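Local coordinates for protein alpha-14 giardin (Giardia lamblia, PDB 3CHK) that binds calcium, probably binds phospholipids in a calcium-dependent way, and may link the membrane to the underlying axoneme as an annexin-family structural element, at residues Cys103-Leu108 and Glu230-Leu235. Numbering follows the deposited sequence.
With CA (calcium ion), chain E.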
# COMPACT_ATOMS: atom_id res chain seq x y z
N CYS A 103 6.83 -5.81 -2.76
CA CYS A 103 6.19 -5.67 -1.46
C CYS A 103 6.70 -4.46 -0.68
O CYS A 103 5.91 -3.71 -0.12
CB CYS A 103 6.34 -6.96 -0.64
SG CYS A 103 5.42 -6.90 0.92
N LEU A 104 8.03 -4.29 -0.61
CA LEU A 104 8.62 -3.18 0.12
C LEU A 104 8.16 -1.84 -0.45
O LEU A 104 7.84 -0.93 0.29
CB LEU A 104 10.15 -3.24 0.06
CG LEU A 104 10.76 -4.42 0.83
CD1 LEU A 104 12.31 -4.37 0.79
CD2 LEU A 104 10.23 -4.43 2.26
N VAL A 105 8.20 -1.72 -1.77
CA VAL A 105 7.75 -0.48 -2.42
C VAL A 105 6.27 -0.21 -2.11
O VAL A 105 5.87 0.93 -1.78
CB VAL A 105 8.05 -0.55 -3.94
CG1 VAL A 105 7.32 0.58 -4.75
CG2 VAL A 105 9.54 -0.48 -4.16
N ASP A 106 5.43 -1.24 -2.25
CA ASP A 106 4.00 -1.08 -2.00
C ASP A 106 3.68 -0.59 -0.59
O ASP A 106 2.80 0.28 -0.39
CB ASP A 106 3.29 -2.42 -2.17
CG ASP A 106 3.13 -2.86 -3.60
OD1 ASP A 106 2.64 -4.03 -3.80
OD2 ASP A 106 3.45 -2.09 -4.53
N VAL A 107 4.35 -1.19 0.39
CA VAL A 107 4.12 -0.85 1.79
C VAL A 107 4.69 0.50 2.14
O VAL A 107 3.98 1.37 2.62
CB VAL A 107 4.69 -1.95 2.72
CG1 VAL A 107 4.57 -1.49 4.18
CG2 VAL A 107 3.92 -3.25 2.45
N LEU A 108 5.98 0.69 1.89
CA LEU A 108 6.66 1.87 2.36
C LEU A 108 6.18 3.17 1.76
O LEU A 108 6.14 4.20 2.47
CB LEU A 108 8.17 1.72 2.22
CG LEU A 108 8.75 0.74 3.24
CD1 LEU A 108 10.18 0.44 2.85
CD2 LEU A 108 8.62 1.30 4.67
N GLU A 230 10.13 3.15 -12.15
CA GLU A 230 8.95 3.87 -12.67
C GLU A 230 7.72 3.58 -11.81
O GLU A 230 6.98 4.50 -11.44
CB GLU A 230 8.70 3.53 -14.14
CG GLU A 230 7.55 4.33 -14.72
CD GLU A 230 7.25 3.98 -16.15
OE1 GLU A 230 8.21 3.80 -16.93
OE2 GLU A 230 6.05 3.88 -16.48
N TYR A 231 7.51 2.31 -11.47
CA TYR A 231 6.40 1.97 -10.58
C TYR A 231 6.51 2.70 -9.23
O TYR A 231 5.51 3.27 -8.73
CB TYR A 231 6.34 0.43 -10.37
CG TYR A 231 5.27 0.06 -9.38
CD1 TYR A 231 3.93 -0.05 -9.77
CD2 TYR A 231 5.59 -0.14 -8.02
CE1 TYR A 231 2.91 -0.38 -8.83
CE2 TYR A 231 4.60 -0.47 -7.06
CZ TYR A 231 3.25 -0.58 -7.47
OH TYR A 231 2.23 -0.92 -6.58
N ALA A 232 7.73 2.71 -8.67
CA ALA A 232 7.93 3.29 -7.35
C ALA A 232 7.63 4.79 -7.36
O ALA A 232 6.92 5.30 -6.49
CB ALA A 232 9.35 3.05 -6.87
N PHE A 233 8.16 5.50 -8.36
CA PHE A 233 7.93 6.94 -8.40
C PHE A 233 6.52 7.31 -8.79
O PHE A 233 6.01 8.28 -8.25
CB PHE A 233 8.97 7.65 -9.29
CG PHE A 233 10.29 7.86 -8.58
CD1 PHE A 233 11.21 6.81 -8.50
CD2 PHE A 233 10.59 9.07 -7.95
CE1 PHE A 233 12.46 6.97 -7.81
CE2 PHE A 233 11.82 9.27 -7.26
CZ PHE A 233 12.76 8.21 -7.18
N LYS A 234 5.88 6.53 -9.67
CA LYS A 234 4.46 6.75 -9.93
C LYS A 234 3.64 6.50 -8.66
O LYS A 234 2.68 7.21 -8.42
CB LYS A 234 3.92 5.91 -11.08
CG LYS A 234 4.47 6.32 -12.44
CD LYS A 234 4.01 5.31 -13.47
CE LYS A 234 4.00 5.91 -14.83
NZ LYS A 234 3.75 4.90 -15.94
N LEU A 235 4.01 5.49 -7.90
CA LEU A 235 3.23 5.12 -6.72
C LEU A 235 3.35 6.21 -5.65
O LEU A 235 2.35 6.65 -5.09
CB LEU A 235 3.65 3.74 -6.16
CG LEU A 235 2.90 3.34 -4.91
CD1 LEU A 235 1.44 3.19 -5.27
CD2 LEU A 235 3.50 2.00 -4.38
CA CA E . 9.46 4.85 -18.66
O HOH W 1 7.90 4.64 -19.79
O HOH W 2 9.34 5.97 -21.23
O HOH W 3 11.70 5.61 -19.65
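Two helices of the all-helical annexin fold, 101-108 and 227-241, run side by side in the buried middle of the molecule, where Tyr231 reaches across to Asp106 and Val105 packs against Tyr231, Ala232 and Leu235. The two short segments point the same way, with axes 8° from parallel and 10.1 Å apart at closest approach. The backbones come nearest at Val105 and Ala232, whose CA atoms are 6.2 Å apart. Val105 CG1, placed anti to the backbone N (chi1 167°), is the Val105 methyl that makes the apolar side-chain contacts: it sits 3.7 Å from Tyr231 CE2, at the ring edge near the ring plane, and also touches Ala232 CB and Leu235 CD2. That leucine methyl rests against the backbone of the partner helix, 3.7 Å from Val105 O and 3.9 Å from Asp106 CA. Ile149 and Trp145 of helix 144-154 add to the apolar side. On the polar side, Asp106 OD1 forms salt bridges with Arg264 and Arg267, which probably favour a charged carboxylate, while Arg264 also makes a cation-pi contact with Tyr231. One residue before Tyr231, Glu230 OE1 binds a calcium ion at 2.4 Å and its OE2 pairs with Lys234 NZ. The phenol is the donor in the crossing hydrogen bond: Tyr231 OH meets Asp106 OD2 at 2.7 Å, from above the carboxylate plane, 36° out of it.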